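Local coordinates for trehalose synthase regulatory protein (Candida albicans, PDB 5HUS) that probably serves as a regulatory subunit of the trehalose-synthesising complex, its C-terminal domain belonging to the trehalose-phosphatase family of the HAD clan, at residues I236-Y248 with Y260-L274. Sequence-based numbering, arbitrary orientation.
Sequences IPSNDHEVAAVLY and YEYVNSLKKDIGNTL
A ladder of four backbone hydrogen bonds joins V246 and its neighbours to the parallel strand that begins at N272. N272 N donates to A244 O at 3.2 Å; V246 N then binds N272 O, and V246 O accepts from L274 N, before Y248 N closes the run on L274 O at 3.0 Å. CA-H groups of A245, T273 and L247 add C-H...O contacts to N272 O, V246 O and L274 O. G271, with its positive phi of 131°, makes the turn into the second strand, a backbone shape open to glycine, which has no CB to press on the carbonyl oxygen of I270.

Apolar side chains pack on both faces of this strand pair. On one, L247 and L274 lie side by side, L247 CD1 3.7 Å from L274 CD2, their long chains reaching W14 of helix 8-15. On the other, V246, beta-branched as suits an extended strand, meets I270 of the turn; the two side chains cross at about a right angle, their CG2 methyls 3.7 Å apart. I270 CG2, anti to its own N, also lies against the A244 backbone. This is a beta-alpha-beta unit, strand 243-250, helix 254-265 and strand 272-278, within the Rossmann-like core of the HAD fold; residues 260-265 run nearly antiparallel to residues 243-248 (166°), and V263 CG2 packs against Y248 CB.

Y248, where the strand pairing ends, meets Y260 of the helix: Y260 CE1 sits at the edge of the Y248 ring, 3.4 Å from Y248 CD1, with the planes at 77°. Tyrosine suits both places, its flat ring packing in the interior while its hydroxyl finds polar partners, D256 and N259 for Y248, the carbonyl of G251 for Y260.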
ATOM      1  N   ILE A 236       7.538 -15.504  13.493  1.00 83.21           N
ATOM      2  CA  ILE A 236       8.463 -15.431  14.618  1.00 87.53           C
ATOM      3  C   ILE A 236       9.646 -14.558  14.215  1.00 90.95           C
ATOM      4  O   ILE A 236      10.439 -14.943  13.356  1.00 87.98           O
ATOM      5  CB  ILE A 236       8.964 -16.820  15.060  1.00 86.20           C
ATOM      6  CG1 ILE A 236       8.592 -17.886  14.023  1.00 83.27           C
ATOM      7  CG2 ILE A 236       8.407 -17.179  16.430  1.00 77.97           C
ATOM      8  CD1 ILE A 236       9.788 -18.602  13.428  1.00 63.57           C
ATOM      9  N   PRO A 237       9.759 -13.368  14.824  1.00 89.59           N
ATOM     10  CA  PRO A 237      10.803 -12.405  14.462  1.00 85.24           C
ATOM     11  C   PRO A 237      12.125 -12.673  15.183  1.00 81.45           C
ATOM     12  O   PRO A 237      12.117 -13.174  16.307  1.00 74.01           O
ATOM     13  CB  PRO A 237      10.200 -11.071  14.899  1.00 88.34           C
ATOM     14  CG  PRO A 237       9.366 -11.431  16.093  1.00 83.02           C
ATOM     15  CD  PRO A 237       8.848 -12.834  15.854  1.00 87.73           C
ATOM     16  N   SER A 238      13.239 -12.338  14.536  1.00 84.46           N
ATOM     17  CA  SER A 238      14.565 -12.574  15.101  1.00 81.96           C
ATOM     18  C   SER A 238      14.767 -11.806  16.405  1.00 80.94           C
ATOM     19  O   SER A 238      13.972 -10.926  16.744  1.00 73.68           O
ATOM     20  CB  SER A 238      15.655 -12.191  14.095  1.00 76.03           C
ATOM     21  OG  SER A 238      15.614 -10.806  13.793  1.00 58.71           O
ATOM     22  N   ASN A 239      15.843 -12.126  17.122  1.00 76.03           N
ATOM     23  CA  ASN A 239      16.114 -11.536  18.434  1.00 69.70           C
ATOM     24  C   ASN A 239      16.183 -10.015  18.399  1.00 78.46           C
ATOM     25  O   ASN A 239      16.093  -9.348  19.432  1.00 79.06           O
ATOM     26  CB  ASN A 239      17.421 -12.093  19.014  1.00 55.93           C
ATOM     27  CG  ASN A 239      18.661 -11.538  18.329  1.00 55.86           C
ATOM     28  OD1 ASN A 239      18.608 -11.069  17.191  1.00 73.52           O
ATOM     29  ND2 ASN A 239      19.792 -11.603  19.025  1.00 47.63           N
ATOM     30  N   ASP A 240      16.343  -9.478  17.195  1.00 79.81           N
ATOM     31  CA  ASP A 240      16.507  -8.051  17.003  1.00 68.50           C
ATOM     32  C   ASP A 240      15.214  -7.271  17.191  1.00 58.36           C
ATOM     33  O   ASP A 240      14.132  -7.697  16.779  1.00 55.93           O
ATOM     34  CB  ASP A 240      17.081  -7.778  15.614  1.00 68.29           C
ATOM     35  CG  ASP A 240      18.567  -8.046  15.539  1.00 68.43           C
ATOM     36  OD1 ASP A 240      18.989  -8.833  14.666  1.00 68.50           O
ATOM     37  OD2 ASP A 240      19.314  -7.465  16.357  1.00 73.77           O
ATOM     38  N   HIS A 241      15.353  -6.131  17.850  1.00 61.06           N
ATOM     39  CA  HIS A 241      14.296  -5.147  17.951  1.00 52.43           C
ATOM     40  C   HIS A 241      14.889  -3.817  17.524  1.00 30.49           C
ATOM     41  O   HIS A 241      14.746  -2.817  18.221  1.00 37.96           O
ATOM     42  CB  HIS A 241      13.740  -5.064  19.375  1.00 49.42           C
ATOM     43  CG  HIS A 241      12.860  -6.213  19.753  1.00 61.75           C
ATOM     44  ND1 HIS A 241      11.494  -6.092  19.891  1.00 63.33           N
ATOM     45  CD2 HIS A 241      13.150  -7.508  20.031  1.00 66.50           C
ATOM     46  CE1 HIS A 241      10.981  -7.259  20.234  1.00 61.12           C
ATOM     47  NE2 HIS A 241      11.966  -8.136  20.326  1.00 64.47           N
ATOM     48  N   GLU A 242      15.584  -3.822  16.385  1.00 34.60           N
ATOM     49  CA  GLU A 242      16.218  -2.608  15.873  1.00 32.19           C
ATOM     50  C   GLU A 242      15.182  -1.525  15.598  1.00 28.47           C
ATOM     51  O   GLU A 242      15.464  -0.343  15.761  1.00 32.08           O
ATOM     52  CB  GLU A 242      17.017  -2.899  14.602  1.00 38.12           C
ATOM     53  CG  GLU A 242      18.223  -3.808  14.805  1.00 42.68           C
ATOM     54  CD  GLU A 242      19.428  -3.073  15.362  1.00 61.57           C
ATOM     55  OE1 GLU A 242      19.357  -1.835  15.519  1.00 61.26           O
ATOM     56  OE2 GLU A 242      20.450  -3.737  15.641  1.00 64.60           O
ATOM     57  N   VAL A 243      13.988  -1.934  15.183  1.00 26.33           N
ATOM     58  CA  VAL A 243      12.891  -0.992  14.981  1.00 25.39           C
ATOM     59  C   VAL A 243      12.027  -0.929  16.237  1.00 25.07           C
ATOM     60  O   VAL A 243      11.466  -1.937  16.666  1.00 25.74           O
ATOM     61  CB  VAL A 243      12.023  -1.370  13.755  1.00 24.20           C
ATOM     62  CG1 VAL A 243      10.761  -0.510  13.704  1.00 22.17           C
ATOM     63  CG2 VAL A 243      12.829  -1.215  12.472  1.00 26.58           C
ATOM     64  N   ALA A 244      11.933   0.261  16.824  1.00 22.88           N
ATOM     65  CA  ALA A 244      11.202   0.457  18.070  1.00 28.02           C
ATOM     66  C   ALA A 244       9.878   1.193  17.871  1.00 23.06           C
ATOM     67  O   ALA A 244       9.101   1.347  18.813  1.00 23.85           O
ATOM     68  CB  ALA A 244      12.074   1.217  19.070  1.00 31.20           C
ATOM     69  N   ALA A 245       9.623   1.654  16.648  1.00 27.44           N
ATOM     70  CA  ALA A 245       8.380   2.352  16.346  1.00 19.98           C
ATOM     71  C   ALA A 245       7.988   2.161  14.891  1.00 21.86           C
ATOM     72  O   ALA A 245       8.828   2.299  14.006  1.00 22.50           O
ATOM     73  CB  ALA A 245       8.509   3.837  16.661  1.00 21.31           C
ATOM     74  N   VAL A 246       6.716   1.841  14.660  1.00 20.15           N
ATOM     75  CA  VAL A 246       6.175   1.691  13.304  1.00 17.74           C
ATOM     76  C   VAL A 246       4.915   2.537  13.148  1.00 23.42           C
ATOM     77  O   VAL A 246       4.059   2.565  14.038  1.00 22.88           O
ATOM     78  CB  VAL A 246       5.845   0.222  12.970  1.00 22.28           C
ATOM     79  CG1 VAL A 246       5.345   0.098  11.531  1.00 20.81           C
ATOM     80  CG2 VAL A 246       7.060  -0.665  13.181  1.00 28.29           C
ATOM     81  N   LEU A 247       4.806   3.233  12.023  1.00 20.37           N
ATOM     82  CA  LEU A 247       3.637   4.052  11.745  1.00 17.57           C
ATOM     83  C   LEU A 247       3.122   3.749  10.343  1.00 18.65           C
ATOM     84  O   LEU A 247       3.905   3.605   9.409  1.00 20.49           O
ATOM     85  CB  LEU A 247       3.974   5.544  11.882  1.00 18.23           C
ATOM     86  CG  LEU A 247       2.859   6.590  11.735  1.00 20.06           C
ATOM     87  CD1 LEU A 247       3.209   7.825  12.556  1.00 20.26           C
ATOM     88  CD2 LEU A 247       2.609   6.999  10.284  1.00 25.43           C
ATOM     89  N   TYR A 248       1.806   3.647  10.204  1.00 21.09           N
ATOM     90  CA  TYR A 248       1.195   3.495   8.886  1.00 17.57           C
ATOM     91  C   TYR A 248       0.124   4.545   8.716  1.00 16.88           C
ATOM     92  O   TYR A 248      -0.699   4.736   9.613  1.00 19.94           O
ATOM     93  CB  TYR A 248       0.598   2.091   8.709  1.00 15.97           C
ATOM     94  CG  TYR A 248      -0.152   1.900   7.409  1.00 17.51           C
ATOM     95  CD1 TYR A 248      -1.505   2.217   7.305  1.00 20.05           C
ATOM     96  CD2 TYR A 248       0.498   1.428   6.273  1.00 18.93           C
ATOM     97  CE1 TYR A 248      -2.191   2.063   6.109  1.00 19.61           C
ATOM     98  CE2 TYR A 248      -0.178   1.270   5.076  1.00 20.73           C
ATOM     99  CZ  TYR A 248      -1.521   1.586   5.003  1.00 19.71           C
ATOM    100  OH  TYR A 248      -2.213   1.419   3.826  1.00 23.73           O
ATOM    101  N   TYR A 260      -4.082  -1.308   8.686  1.00 20.21           N
ATOM    102  CA  TYR A 260      -4.239  -0.720  10.024  1.00 20.18           C
ATOM    103  C   TYR A 260      -4.266  -1.816  11.078  1.00 22.91           C
ATOM    104  O   TYR A 260      -3.577  -1.742  12.091  1.00 20.76           O
ATOM    105  CB  TYR A 260      -5.522   0.115  10.144  1.00 17.67           C
ATOM    106  CG  TYR A 260      -5.565   1.347   9.280  1.00 19.70           C
ATOM    107  CD1 TYR A 260      -4.465   2.186   9.163  1.00 22.73           C
ATOM    108  CD2 TYR A 260      -6.713   1.667   8.571  1.00 23.34           C
ATOM    109  CE1 TYR A 260      -4.517   3.321   8.363  1.00 20.84           C
ATOM    110  CE2 TYR A 260      -6.771   2.785   7.769  1.00 20.76           C
ATOM    111  CZ  TYR A 260      -5.676   3.605   7.664  1.00 21.69           C
ATOM    112  OH  TYR A 260      -5.751   4.711   6.856  1.00 22.90           O
ATOM    113  N   GLU A 261      -5.082  -2.831  10.835  1.00 26.17           N
ATOM    114  CA  GLU A 261      -5.204  -3.931  11.783  1.00 26.97           C
ATOM    115  C   GLU A 261      -3.867  -4.639  11.993  1.00 25.79           C
ATOM    116  O   GLU A 261      -3.521  -5.001  13.121  1.00 26.01           O
ATOM    117  CB  GLU A 261      -6.274  -4.913  11.308  1.00 26.02           C
ATOM    118  CG  GLU A 261      -7.680  -4.337  11.349  1.00 27.69           C
ATOM    119  CD  GLU A 261      -8.718  -5.279  10.767  1.00 45.51           C
ATOM    120  OE1 GLU A 261      -8.405  -6.471  10.594  1.00 40.70           O
ATOM    121  OE2 GLU A 261      -9.845  -4.824  10.478  1.00 46.54           O
ATOM    122  N   TYR A 262      -3.105  -4.815  10.915  1.00 22.96           N
ATOM    123  CA  TYR A 262      -1.795  -5.458  11.019  1.00 21.14           C
ATOM    124  C   TYR A 262      -0.802  -4.616  11.819  1.00 24.40           C
ATOM    125  O   TYR A 262      -0.128  -5.126  12.717  1.00 26.00           O
ATOM    126  CB  TYR A 262      -1.220  -5.756   9.626  1.00 20.87           C
ATOM    127  CG  TYR A 262       0.185  -6.330   9.672  1.00 23.93           C
ATOM    128  CD1 TYR A 262       0.479  -7.442  10.456  1.00 22.11           C
ATOM    129  CD2 TYR A 262       1.217  -5.760   8.939  1.00 23.17           C
ATOM    130  CE1 TYR A 262       1.763  -7.965  10.510  1.00 26.75           C
ATOM    131  CE2 TYR A 262       2.502  -6.277   8.980  1.00 23.76           C
ATOM    132  CZ  TYR A 262       2.771  -7.380   9.771  1.00 30.55           C
ATOM    133  OH  TYR A 262       4.046  -7.901   9.814  1.00 26.68           O
ATOM    134  N   VAL A 263      -0.704  -3.329  11.494  1.00 22.13           N
ATOM    135  CA  VAL A 263       0.226  -2.459  12.197  1.00 20.10           C
ATOM    136  C   VAL A 263      -0.196  -2.306  13.658  1.00 22.42           C
ATOM    137  O   VAL A 263       0.653  -2.271  14.542  1.00 23.91           O
ATOM    138  CB  VAL A 263       0.338  -1.081  11.511  1.00 20.42           C
ATOM    139  CG1 VAL A 263       1.163  -0.124  12.351  1.00 24.53           C
ATOM    140  CG2 VAL A 263       0.968  -1.262  10.136  1.00 22.19           C
ATOM    141  N   ASN A 264      -1.503  -2.245  13.910  1.00 23.20           N
ATOM    142  CA  ASN A 264      -2.008  -2.201  15.289  1.00 28.45           C
ATOM    143  C   ASN A 264      -1.570  -3.424  16.084  1.00 26.58           C
ATOM    144  O   ASN A 264      -1.198  -3.319  17.254  1.00 30.88           O
ATOM    145  CB  ASN A 264      -3.536  -2.100  15.316  1.00 25.35           C
ATOM    146  CG  ASN A 264      -4.034  -0.706  14.995  1.00 23.53           C
ATOM    147  OD1 ASN A 264      -3.263   0.248  14.974  1.00 24.86           O
ATOM    148  ND2 ASN A 264      -5.333  -0.583  14.751  1.00 28.57           N
ATOM    149  N   SER A 265      -1.603  -4.578  15.429  1.00 28.66           N
ATOM    150  CA  SER A 265      -1.263  -5.842  16.072  1.00 36.10           C
ATOM    151  C   SER A 265       0.233  -5.962  16.363  1.00 36.31           C
ATOM    152  O   SER A 265       0.639  -6.768  17.195  1.00 34.21           O
ATOM    153  CB  SER A 265      -1.728  -7.017  15.210  1.00 29.99           C
ATOM    154  OG  SER A 265      -0.851  -7.263  14.121  1.00 26.58           O
ATOM    155  N   LEU A 266       1.048  -5.149  15.695  1.00 25.72           N
ATOM    156  CA  LEU A 266       2.498  -5.191  15.889  1.00 23.46           C
ATOM    157  C   LEU A 266       2.933  -4.657  17.247  1.00 25.21           C
ATOM    158  O   LEU A 266       4.104  -4.764  17.613  1.00 30.07           O
ATOM    159  CB  LEU A 266       3.209  -4.399  14.785  1.00 26.01           C
ATOM    160  CG  LEU A 266       3.215  -5.050  13.404  1.00 29.13           C
ATOM    161  CD1 LEU A 266       3.857  -4.119  12.376  1.00 26.28           C
ATOM    162  CD2 LEU A 266       3.936  -6.390  13.443  1.00 31.66           C
ATOM    163  N   LYS A 267       1.995  -4.082  17.992  1.00 24.17           N
ATOM    164  CA  LYS A 267       2.322  -3.476  19.278  1.00 26.91           C
ATOM    165  C   LYS A 267       2.875  -4.525  20.250  1.00 33.67           C
ATOM    166  O   LYS A 267       3.575  -4.187  21.200  1.00 37.60           O
ATOM    167  CB  LYS A 267       1.089  -2.775  19.865  1.00 37.68           C
ATOM    168  CG  LYS A 267       1.379  -1.906  21.081  1.00 46.99           C
ATOM    169  CD  LYS A 267       0.723  -0.524  21.003  1.00 49.23           C
ATOM    170  CE  LYS A 267       1.715   0.538  20.528  1.00 39.07           C
ATOM    171  NZ  LYS A 267       1.425   1.915  21.032  1.00 54.98           N
ATOM    172  N   LYS A 268       2.586  -5.799  19.992  1.00 34.24           N
ATOM    173  CA  LYS A 268       3.121  -6.875  20.824  1.00 39.73           C
ATOM    174  C   LYS A 268       4.589  -7.166  20.508  1.00 43.11           C
ATOM    175  O   LYS A 268       5.313  -7.706  21.344  1.00 45.18           O
ATOM    176  CB  LYS A 268       2.297  -8.153  20.648  1.00 34.52           C
ATOM    177  CG  LYS A 268       2.391  -8.733  19.255  1.00 42.63           C
ATOM    178  CD  LYS A 268       1.740 -10.102  19.146  1.00 48.81           C
ATOM    179  CE  LYS A 268       1.882 -10.638  17.728  1.00 45.12           C
ATOM    180  NZ  LYS A 268       1.326 -12.010  17.581  1.00 59.10           N
ATOM    181  N   ASP A 269       5.021  -6.807  19.303  1.00 30.66           N
ATOM    182  CA  ASP A 269       6.356  -7.160  18.818  1.00 28.62           C
ATOM    183  C   ASP A 269       7.309  -5.973  18.699  1.00 39.37           C
ATOM    184  O   ASP A 269       8.525  -6.134  18.803  1.00 36.62           O
ATOM    185  CB  ASP A 269       6.255  -7.840  17.449  1.00 34.44           C
ATOM    186  CG  ASP A 269       5.543  -9.175  17.510  1.00 48.30           C
ATOM    187  OD1 ASP A 269       5.828  -9.957  18.438  1.00 51.41           O
ATOM    188  OD2 ASP A 269       4.697  -9.436  16.631  1.00 47.79           O
ATOM    189  N   ILE A 270       6.763  -4.787  18.458  1.00 37.81           N
ATOM    190  CA  ILE A 270       7.598  -3.643  18.112  1.00 33.43           C
ATOM    191  C   ILE A 270       7.767  -2.654  19.257  1.00 34.50           C
ATOM    192  O   ILE A 270       8.891  -2.267  19.582  1.00 42.28           O
ATOM    193  CB  ILE A 270       7.032  -2.905  16.884  1.00 27.83           C
ATOM    194  CG1 ILE A 270       7.183  -3.773  15.635  1.00 30.97           C
ATOM    195  CG2 ILE A 270       7.740  -1.569  16.683  1.00 31.94           C
ATOM    196  CD1 ILE A 270       8.605  -4.224  15.376  1.00 39.06           C
ATOM    197  N   GLY A 271       6.666  -2.239  19.870  1.00 29.86           N
ATOM    198  CA  GLY A 271       6.756  -1.317  20.990  1.00 38.83           C
ATOM    199  C   GLY A 271       5.823  -0.131  20.852  1.00 47.52           C
ATOM    200  O   GLY A 271       4.782  -0.071  21.505  1.00 50.08           O
ATOM    201  N   ASN A 272       6.208   0.826  20.013  1.00 30.53           N
ATOM    202  CA  ASN A 272       5.313   1.907  19.632  1.00 24.35           C
ATOM    203  C   ASN A 272       4.753   1.659  18.239  1.00 24.62           C
ATOM    204  O   ASN A 272       5.506   1.360  17.313  1.00 24.90           O
ATOM    205  CB  ASN A 272       6.030   3.255  19.679  1.00 27.96           C
ATOM    206  CG  ASN A 272       6.082   3.830  21.074  1.00 31.03           C
ATOM    207  OD1 ASN A 272       5.782   3.141  22.049  1.00 27.31           O
ATOM    208  ND2 ASN A 272       6.453   5.102  21.178  1.00 27.79           N
ATOM    209  N   THR A 273       3.432   1.736  18.112  1.00 24.32           N
ATOM    210  CA  THR A 273       2.768   1.634  16.815  1.00 22.86           C
ATOM    211  C   THR A 273       1.744   2.749  16.725  1.00 26.73           C
ATOM    212  O   THR A 273       1.204   3.191  17.738  1.00 28.04           O
ATOM    213  CB  THR A 273       2.076   0.259  16.592  1.00 30.67           C
ATOM    214  OG1 THR A 273       0.975   0.110  17.500  1.00 33.11           O
ATOM    215  CG2 THR A 273       3.060  -0.888  16.793  1.00 26.13           C
ATOM    216  N   LEU A 274       1.492   3.228  15.515  1.00 20.95           N
ATOM    217  CA  LEU A 274       0.504   4.273  15.319  1.00 18.94           C
ATOM    218  C   LEU A 274      -0.113   4.102  13.944  1.00 23.50           C
ATOM    219  O   LEU A 274       0.590   3.917  12.959  1.00 21.76           O
ATOM    220  CB  LEU A 274       1.138   5.663  15.469  1.00 21.42           C
ATOM    221  CG  LEU A 274       0.250   6.918  15.461  1.00 25.99           C
ATOM    222  CD1 LEU A 274       0.973   8.063  16.163  1.00 24.01           C
ATOM    223  CD2 LEU A 274      -0.144   7.350  14.050  1.00 22.47           C
TER